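Local coordinates for protein malate dehydrogenase (Picrophilus torridus, PDB 4BGV) that probably catalyses the reversible, NAD-dependent oxidation of malate to oxaloacetate in the tricarboxylic acid cycle, at residues Y132-I146 with N271-V285. Numbering follows the deposited sequence. Where two conformers were deposited one is given.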
ATOM      1  N   TYR A 132     -28.059  19.585   1.738  1.00 14.03           N
ATOM      2  CA  TYR A 132     -29.221  20.200   2.375  1.00 11.64           C
ATOM      3  C   TYR A 132     -30.502  19.471   1.971  1.00 11.90           C
ATOM      4  O   TYR A 132     -31.333  19.147   2.818  1.00 14.78           O
ATOM      5  CB  TYR A 132     -29.276  21.686   2.021  1.00 12.14           C
ATOM      6  CG  TYR A 132     -30.369  22.469   2.710  1.00 12.81           C
ATOM      7  CD1 TYR A 132     -30.462  22.513   4.106  1.00 13.92           C
ATOM      8  CD2 TYR A 132     -31.304  23.169   1.971  1.00 15.49           C
ATOM      9  CE1 TYR A 132     -31.468  23.236   4.733  1.00 14.11           C
ATOM     10  CE2 TYR A 132     -32.305  23.892   2.583  1.00 20.97           C
ATOM     11  CZ  TYR A 132     -32.383  23.926   3.960  1.00 20.70           C
ATOM     12  OH  TYR A 132     -33.387  24.653   4.544  1.00 19.89           O
ATOM     13  N   ALA A 133     -30.631  19.155   0.686  1.00 12.64           N
ATOM     14  CA  ALA A 133     -31.794  18.402   0.219  1.00 13.39           C
ATOM     15  C   ALA A 133     -31.853  16.997   0.832  1.00 14.33           C
ATOM     16  O   ALA A 133     -32.926  16.520   1.209  1.00 13.55           O
ATOM     17  CB  ALA A 133     -31.807  18.322  -1.306  1.00 12.35           C
ATOM     18  N   ILE A 134     -30.706  16.331   0.916  1.00 11.53           N
ATOM     19  CA  ILE A 134     -30.662  14.994   1.515  1.00 15.51           C
ATOM     20  C   ILE A 134     -31.121  15.064   2.977  1.00 15.95           C
ATOM     21  O   ILE A 134     -31.866  14.197   3.452  1.00 14.90           O
ATOM     22  CB  ILE A 134     -29.255  14.359   1.391  1.00 14.81           C
ATOM     23  CG1 ILE A 134     -28.980  13.931  -0.061  1.00 15.01           C
ATOM     24  CG2 ILE A 134     -29.096  13.149   2.331  1.00 13.03           C
ATOM     25  CD1 ILE A 134     -29.841  12.737  -0.565  1.00 10.58           C
ATOM     26  N   TYR A 135     -30.699  16.121   3.668  1.00 11.17           N
ATOM     27  CA  TYR A 135     -31.077  16.362   5.047  1.00 14.40           C
ATOM     28  C   TYR A 135     -32.592  16.551   5.163  1.00 15.00           C
ATOM     29  O   TYR A 135     -33.243  15.914   5.979  1.00 15.07           O
ATOM     30  CB  TYR A 135     -30.345  17.611   5.577  1.00 13.18           C
ATOM     31  CG  TYR A 135     -30.837  18.069   6.930  1.00 13.89           C
ATOM     32  CD1 TYR A 135     -30.920  17.173   7.993  1.00 14.31           C
ATOM     33  CD2 TYR A 135     -31.212  19.389   7.151  1.00 17.15           C
ATOM     34  CE1 TYR A 135     -31.365  17.580   9.239  1.00 18.72           C
ATOM     35  CE2 TYR A 135     -31.654  19.808   8.404  1.00 21.11           C
ATOM     36  CZ  TYR A 135     -31.730  18.890   9.439  1.00 22.58           C
ATOM     37  OH  TYR A 135     -32.163  19.280  10.690  1.00 24.42           O
ATOM     38  N   LYS A 136     -33.152  17.412   4.324  1.00 12.38           N
ATOM     39  CA  LYS A 136     -34.596  17.661   4.360  1.00 14.99           C
ATOM     40  C   LYS A 136     -35.424  16.406   4.052  1.00 18.99           C
ATOM     41  O   LYS A 136     -36.500  16.211   4.620  1.00 18.65           O
ATOM     42  CB  LYS A 136     -34.970  18.808   3.417  1.00 14.91           C
ATOM     43  CG  LYS A 136     -34.434  20.162   3.869  1.00 19.95           C
ATOM     44  CD  LYS A 136     -34.766  21.242   2.842  1.00 22.20           C
ATOM     45  CE  LYS A 136     -36.265  21.516   2.774  1.00 24.66           C
ATOM     46  NZ  LYS A 136     -36.704  22.430   3.873  1.00 27.95           N
ATOM     47  N   ALA A 137     -34.917  15.550   3.171  1.00 14.10           N
ATOM     48  CA  ALA A 137     -35.678  14.378   2.734  1.00 13.57           C
ATOM     49  C   ALA A 137     -35.536  13.192   3.684  1.00 16.26           C
ATOM     50  O   ALA A 137     -36.481  12.430   3.861  1.00 18.26           O
ATOM     51  CB  ALA A 137     -35.258  13.966   1.321  1.00 13.92           C
ATOM     52  N   SER A 138     -34.351  13.023   4.263  1.00 15.47           N
ATOM     53  CA  SER A 138     -34.043  11.817   5.026  1.00 17.12           C
ATOM     54  C   SER A 138     -34.320  11.948   6.523  1.00 18.57           C
ATOM     55  O   SER A 138     -34.560  10.951   7.182  1.00 21.38           O
ATOM     56  CB  SER A 138     -32.585  11.393   4.829  1.00 17.98           C
ATOM     57  OG  SER A 138     -31.699  12.292   5.485  1.00 15.40           O
ATOM     58  N   GLY A 139     -34.244  13.167   7.057  1.00 19.71           N
ATOM     59  CA  GLY A 139     -34.431  13.392   8.487  1.00 21.16           C
ATOM     60  C   GLY A 139     -33.248  12.940   9.338  1.00 19.06           C
ATOM     61  O   GLY A 139     -33.309  12.917  10.573  1.00 17.18           O
ATOM     62  N   ILE A 140     -32.157  12.587   8.675  1.00 15.64           N
ATOM     63  CA  ILE A 140     -30.946  12.154   9.365  1.00 15.73           C
ATOM     64  C   ILE A 140     -30.361  13.325  10.151  1.00 14.53           C
ATOM     65  O   ILE A 140     -30.419  14.470   9.695  1.00 12.86           O
ATOM     66  CB  ILE A 140     -29.938  11.568   8.344  1.00 12.92           C
ATOM     67  CG1 ILE A 140     -30.397  10.166   7.928  1.00 16.27           C
ATOM     68  CG2 ILE A 140     -28.504  11.541   8.898  1.00 11.76           C
ATOM     69  CD1 ILE A 140     -29.615   9.582   6.772  1.00 17.44           C
ATOM     70  N   SER A 141     -29.845  13.053  11.345  1.00 12.92           N
ATOM     71  CA  SER A 141     -29.229  14.099  12.156  1.00 15.53           C
ATOM     72  C   SER A 141     -28.119  14.766  11.339  1.00 15.16           C
ATOM     73  O   SER A 141     -27.270  14.088  10.758  1.00 13.62           O
ATOM     74  CB  SER A 141     -28.698  13.527  13.480  1.00 17.84           C
ATOM     75  OG  SER A 141     -28.461  14.554  14.429  1.00 15.00           O
ATOM     76  N   PRO A 142     -28.155  16.105  11.251  1.00 11.49           N
ATOM     77  CA  PRO A 142     -27.398  16.798  10.197  1.00 11.12           C
ATOM     78  C   PRO A 142     -25.871  16.685  10.293  1.00 12.25           C
ATOM     79  O   PRO A 142     -25.199  16.853   9.273  1.00 13.81           O
ATOM     80  CB  PRO A 142     -27.844  18.259  10.337  1.00 18.58           C
ATOM     81  CG  PRO A 142     -28.470  18.361  11.693  1.00 16.33           C
ATOM     82  CD  PRO A 142     -29.068  17.012  11.966  1.00 13.86           C
ATOM     83  N   GLU A 143     -25.342  16.389  11.477  1.00 13.03           N
ATOM     84  CA  GLU A 143     -23.909  16.143  11.609  1.00 11.92           C
ATOM     85  C   GLU A 143     -23.480  14.859  10.877  1.00 12.89           C
ATOM     86  O   GLU A 143     -22.285  14.626  10.682  1.00 12.27           O
ATOM     87  CB  GLU A 143     -23.486  16.086  13.085  1.00 17.30           C
ATOM     88  CG  GLU A 143     -23.665  14.710  13.757  1.00 19.30           C
ATOM     89  CD  GLU A 143     -25.100  14.435  14.214  1.00 19.70           C
ATOM     90  OE1 GLU A 143     -25.972  15.309  14.029  1.00 17.45           O
ATOM     91  OE2 GLU A 143     -25.360  13.342  14.774  1.00 19.84           O
ATOM     92  N   ARG A 144     -24.445  14.034  10.467  1.00 10.67           N
ATOM     93  CA  ARG A 144     -24.117  12.747   9.848  1.00 11.75           C
ATOM     94  C   ARG A 144     -24.109  12.836   8.328  1.00 12.16           C
ATOM     95  O   ARG A 144     -23.951  11.827   7.635  1.00 13.92           O
ATOM     96  CB  ARG A 144     -25.069  11.638  10.334  1.00 13.17           C
ATOM     97  CG  ARG A 144     -24.966  11.450  11.843  1.00 13.90           C
ATOM     98  CD  ARG A 144     -26.131  10.663  12.439  1.00 20.42           C
ATOM     99  NE  ARG A 144     -26.011   9.227  12.215  1.00 23.59           N
ATOM    100  CZ  ARG A 144     -25.233   8.413  12.927  1.00 25.77           C
ATOM    101  NH1 ARG A 144     -24.477   8.900  13.902  1.00 24.80           N
ATOM    102  NH2 ARG A 144     -25.205   7.104  12.653  1.00 20.30           N
ATOM    103  N   ILE A 145     -24.243  14.060   7.820  1.00  9.92           N
ATOM    104  CA  ILE A 145     -24.259  14.307   6.382  1.00  9.21           C
ATOM    105  C   ILE A 145     -23.149  15.297   6.029  1.00 10.68           C
ATOM    106  O   ILE A 145     -23.064  16.377   6.623  1.00  9.44           O
ATOM    107  CB  ILE A 145     -25.621  14.914   5.935  1.00  9.57           C
ATOM    108  CG1 ILE A 145     -26.778  13.997   6.354  1.00 14.34           C
ATOM    109  CG2 ILE A 145     -25.645  15.133   4.439  1.00 13.24           C
ATOM    110  CD1 ILE A 145     -28.176  14.656   6.253  1.00 10.29           C
ATOM    111  N   ILE A 146     -22.291  14.924   5.084  1.00  8.68           N
ATOM    112  CA  ILE A 146     -21.272  15.860   4.586  1.00  8.53           C
ATOM    113  C   ILE A 146     -21.240  15.877   3.057  1.00 11.13           C
ATOM    114  O   ILE A 146     -21.554  14.880   2.421  1.00 14.06           O
ATOM    115  CB  ILE A 146     -19.858  15.541   5.150  1.00  9.59           C
ATOM    116  CG1 ILE A 146     -19.405  14.138   4.756  1.00 11.26           C
ATOM    117  CG2 ILE A 146     -19.858  15.659   6.676  1.00 13.15           C
ATOM    118  CD1 ILE A 146     -17.993  13.787   5.306  1.00 13.63           C
ATOM    119  N   ASN A 271     -28.496  27.086   9.860  1.00 15.75           N
ATOM    120  CA  ASN A 271     -29.288  25.942   9.424  1.00 19.20           C
ATOM    121  C   ASN A 271     -29.197  25.672   7.929  1.00 16.35           C
ATOM    122  O   ASN A 271     -30.198  25.341   7.301  1.00 18.18           O
ATOM    123  CB  ASN A 271     -30.742  26.105   9.833  1.00 21.41           C
ATOM    124  CG  ASN A 271     -30.886  26.446  11.285  1.00 31.56           C
ATOM    125  OD1 ASN A 271     -31.610  27.377  11.650  1.00 41.27           O
ATOM    126  ND2 ASN A 271     -30.173  25.718  12.130  1.00 26.39           N
ATOM    127  N   LEU A 272     -27.997  25.845   7.384  1.00 18.47           N
ATOM    128  CA  LEU A 272     -27.686  25.536   5.986  1.00 19.72           C
ATOM    129  C   LEU A 272     -26.377  24.761   5.951  1.00 14.58           C
ATOM    130  O   LEU A 272     -25.627  24.767   6.934  1.00 16.26           O
ATOM    131  CB  LEU A 272     -27.512  26.825   5.178  1.00 22.34           C
ATOM    132  CG  LEU A 272     -28.744  27.711   5.032  1.00 27.23           C
ATOM    133  CD1 LEU A 272     -28.465  28.844   4.077  1.00 24.53           C
ATOM    134  CD2 LEU A 272     -29.905  26.863   4.554  1.00 28.22           C
ATOM    135  N   PHE A 273     -26.110  24.085   4.832  1.00 13.75           N
ATOM    136  CA  PHE A 273     -24.810  23.441   4.594  1.00 11.41           C
ATOM    137  C   PHE A 273     -23.885  24.362   3.789  1.00 12.26           C
ATOM    138  O   PHE A 273     -24.311  24.963   2.807  1.00 12.58           O
ATOM    139  CB  PHE A 273     -24.986  22.139   3.814  1.00 11.26           C
ATOM    140  CG  PHE A 273     -25.515  20.992   4.631  1.00 12.68           C
ATOM    141  CD1 PHE A 273     -26.851  20.944   4.998  1.00 15.47           C
ATOM    142  CD2 PHE A 273     -24.684  19.927   4.977  1.00 14.99           C
ATOM    143  CE1 PHE A 273     -27.356  19.867   5.729  1.00 17.80           C
ATOM    144  CE2 PHE A 273     -25.179  18.845   5.696  1.00 12.47           C
ATOM    145  CZ  PHE A 273     -26.513  18.822   6.084  1.00 14.41           C
ATOM    146  N   ILE A 274     -22.624  24.475   4.203  1.00 10.61           N
ATOM    147  CA  ILE A 274     -21.639  25.221   3.424  1.00 12.05           C
ATOM    148  C   ILE A 274     -20.239  24.658   3.719  1.00 14.34           C
ATOM    149  O   ILE A 274     -20.025  24.045   4.763  1.00 11.85           O
ATOM    150  CB  ILE A 274     -21.734  26.759   3.709  1.00 13.99           C
ATOM    151  CG1 ILE A 274     -21.014  27.576   2.626  1.00 12.51           C
ATOM    152  CG2 ILE A 274     -21.249  27.091   5.119  1.00 12.89           C
ATOM    153  CD1 ILE A 274     -21.452  29.062   2.598  1.00 19.17           C
ATOM    154  N   GLY A 275     -19.296  24.853   2.799  1.00 11.92           N
ATOM    155  CA  GLY A 275     -17.963  24.280   2.940  1.00 12.44           C
ATOM    156  C   GLY A 275     -17.087  24.922   4.007  1.00 13.58           C
ATOM    157  O   GLY A 275     -16.688  26.081   3.887  1.00 11.97           O
ATOM    158  N   VAL A 276     -16.796  24.165   5.061  1.00 13.12           N
ATOM    159  CA  VAL A 276     -15.978  24.653   6.173  1.00 11.34           C
ATOM    160  C   VAL A 276     -15.038  23.529   6.619  1.00  9.37           C
ATOM    161  O   VAL A 276     -15.302  22.354   6.335  1.00  9.89           O
ATOM    162  CB  VAL A 276     -16.854  25.133   7.374  1.00 13.16           C
ATOM    163  CG1 VAL A 276     -17.769  26.313   6.980  1.00 10.50           C
ATOM    164  CG2 VAL A 276     -17.674  23.981   7.933  1.00 13.40           C
ATOM    165  N   PRO A 277     -13.939  23.872   7.319  1.00 10.87           N
ATOM    166  CA  PRO A 277     -13.045  22.796   7.774  1.00 11.14           C
ATOM    167  C   PRO A 277     -13.687  21.949   8.859  1.00 11.78           C
ATOM    168  O   PRO A 277     -14.158  22.488   9.871  1.00 11.59           O
ATOM    169  CB  PRO A 277     -11.839  23.545   8.372  1.00 10.41           C
ATOM    170  CG  PRO A 277     -12.028  24.973   8.068  1.00 12.84           C
ATOM    171  CD  PRO A 277     -13.473  25.203   7.746  1.00 10.39           C
ATOM    172  N   ILE A 278     -13.718  20.633   8.659  1.00  8.23           N
ATOM    173  CA  ILE A 278     -14.328  19.755   9.650  1.00 11.09           C
ATOM    174  C   ILE A 278     -13.409  18.587  10.023  1.00 11.15           C
ATOM    175  O   ILE A 278     -12.573  18.172   9.220  1.00 10.84           O
ATOM    176  CB  ILE A 278     -15.690  19.194   9.168  1.00 11.38           C
ATOM    177  CG1 ILE A 278     -15.534  18.399   7.865  1.00 10.28           C
ATOM    178  CG2 ILE A 278     -16.737  20.319   9.041  1.00 11.62           C
ATOM    179  CD1 ILE A 278     -16.761  17.558   7.532  1.00 10.20           C
ATOM    180  N   LYS A 279     -13.556  18.085  11.252  1.00  8.52           N
ATOM    181  CA  LYS A 279     -12.941  16.816  11.646  1.00  7.52           C
ATOM    182  C   LYS A 279     -13.943  15.704  11.322  1.00 11.50           C
ATOM    183  O   LYS A 279     -15.080  15.741  11.784  1.00 12.31           O
ATOM    184  CB  LYS A 279     -12.616  16.798  13.151  1.00  8.00           C
ATOM    185  CG  LYS A 279     -11.879  15.520  13.585  1.00 10.86           C
ATOM    186  CD  LYS A 279     -11.845  15.325  15.111  1.00 12.56           C
ATOM    187  CE  LYS A 279     -11.248  16.519  15.816  1.00 13.25           C
ATOM    188  NZ  LYS A 279     -10.957  16.235  17.267  1.00 13.97           N
ATOM    189  N   ILE A 280     -13.526  14.732  10.515  1.00  9.23           N
ATOM    190  CA  ILE A 280     -14.414  13.671  10.042  1.00  8.67           C
ATOM    191  C   ILE A 280     -14.139  12.375  10.792  1.00  8.01           C
ATOM    192  O   ILE A 280     -13.038  11.835  10.719  1.00  8.78           O
ATOM    193  CB  ILE A 280     -14.206  13.406   8.545  1.00  7.54           C
ATOM    194  CG1 ILE A 280     -14.352  14.702   7.746  1.00 10.65           C
ATOM    195  CG2 ILE A 280     -15.211  12.342   8.042  1.00  6.57           C
ATOM    196  CD1 ILE A 280     -14.007  14.546   6.283  1.00 12.94           C
ATOM    197  N   GLY A 281     -15.131  11.882  11.517  1.00  8.70           N
ATOM    198  CA  GLY A 281     -14.946  10.665  12.290  1.00 11.45           C
ATOM    199  C   GLY A 281     -16.109   9.710  12.160  1.00 11.90           C
ATOM    200  O   GLY A 281     -16.987   9.907  11.306  1.00  9.91           O
ATOM    201  N   LYS A 282     -16.143   8.694  13.032  1.00 10.79           N
ATOM    202  CA  LYS A 282     -17.183   7.666  12.959  0.50 12.81           C
ATOM    203  C   LYS A 282     -18.591   8.222  13.157  1.00 13.65           C
ATOM    204  O   LYS A 282     -19.568   7.589  12.762  1.00 16.31           O
ATOM    205  CB  LYS A 282     -16.917   6.527  13.955  0.50 13.14           C
ATOM    206  CG  LYS A 282     -16.695   6.982  15.390  0.50 16.43           C
ATOM    207  CD  LYS A 282     -16.453   5.781  16.310  0.50 19.38           C
ATOM    208  CE  LYS A 282     -15.890   6.205  17.659  0.50 23.51           C
ATOM    209  NZ  LYS A 282     -16.766   7.190  18.354  0.50 22.48           N
ATOM    210  N   ASN A 283     -18.700   9.402  13.766  1.00  9.37           N
ATOM    211  CA  ASN A 283     -20.018   9.997  13.974  1.00 12.87           C
ATOM    212  C   ASN A 283     -20.410  11.015  12.890  1.00 16.39           C
ATOM    213  O   ASN A 283     -21.455  11.663  12.990  1.00 19.24           O
ATOM    214  CB  ASN A 283     -20.119  10.667  15.357  1.00 17.19           C
ATOM    215  CG  ASN A 283     -19.904   9.698  16.508  1.00 25.56           C
ATOM    216  OD1 ASN A 283     -19.168   9.997  17.448  1.00 34.37           O
ATOM    217  ND2 ASN A 283     -20.546   8.544  16.444  1.00 21.71           N
ATOM    218  N   GLY A 284     -19.561  11.170  11.875  1.00 12.02           N
ATOM    219  CA  GLY A 284     -19.765  12.181  10.848  1.00 12.09           C
ATOM    220  C   GLY A 284     -18.945  13.427  11.147  1.00  9.51           C
ATOM    221  O   GLY A 284     -17.720  13.342  11.304  1.00 12.22           O
ATOM    222  N   VAL A 285     -19.605  14.582  11.224  1.00  8.76           N
ATOM    223  CA  VAL A 285     -18.908  15.819  11.606  1.00 10.41           C
ATOM    224  C   VAL A 285     -18.630  15.796  13.101  1.00 14.15           C
ATOM    225  O   VAL A 285     -19.567  15.834  13.900  1.00 11.57           O
ATOM    226  CB  VAL A 285     -19.745  17.071  11.271  1.00 10.24           C
ATOM    227  CG1 VAL A 285     -19.043  18.337  11.781  1.00  9.94           C
ATOM    228  CG2 VAL A 285     -19.957  17.155   9.775  1.00 11.64           C
TER
HETATM  229  O   HOH W   1     -32.483  26.192   6.981  1.00 31.70           O
HETATM  230  O   HOH W   2     -23.538  11.338  14.822  1.00 14.09           O
HETATM  231  O   HOH W   3     -22.506   6.665  14.094  1.00 36.11           O
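The Rossmann-type NAD-binding domain and the C-terminal domain of this LDH/MDH-superfamily enzyme meet here, where the end of helix 127-138 and the edge strand 145-147 of the parallel sheet face the hairpin of strands 272-281 and 284-288 in the C-terminal domain. Phe273 is the plug. Its CD1 lies 3.6 Å from Tyr132 CA, with Tyr132 N over one ring face, while CE1 meets Tyr135 CB. At the ring's far side Phe273 CE2 reaches Ile145 O, 3.4 Å away and in the ring plane, so the weakly positive C-H edge faces a carbonyl; Ile145 CG2 packs beside it. A flat, wide side chain suits this slot between helix and strand; were it an alanine, Tyr132 CA, Tyr135 CB and Ile145 CG2 would probably lose their common partner, leaving a gap between helix and strand. A trans chi1 (-175°) turns one face of the Tyr132 ring to Leu272 CD2, a CH-pi contact 4.1 Å from the centroid; Lys136 CD lies over the opposite face, toward its rim. Tyr132 OH hydrogen-bonds to Asp316 OD1 and, through a water, to Asn271 O. Farther along, branched Ile146 touches Ile278 CD1 with its CG2. Ile146 CG2 also meets Val285 CG2, tight at 3.4 Å. Gly284, closing the type I turn from Gly281, fits because a CB would strike Glu143 O. A second water joins Glu143 OE2, Arg144 NH1 and Asn283 O, while Arg144 NH2 hydrogen-bonds to Glu117 O. Beside the turn, Val285 N donates an almost straight hydrogen bond (179°) to Glu143 O at 2.7 Å, in the carbonyl plane.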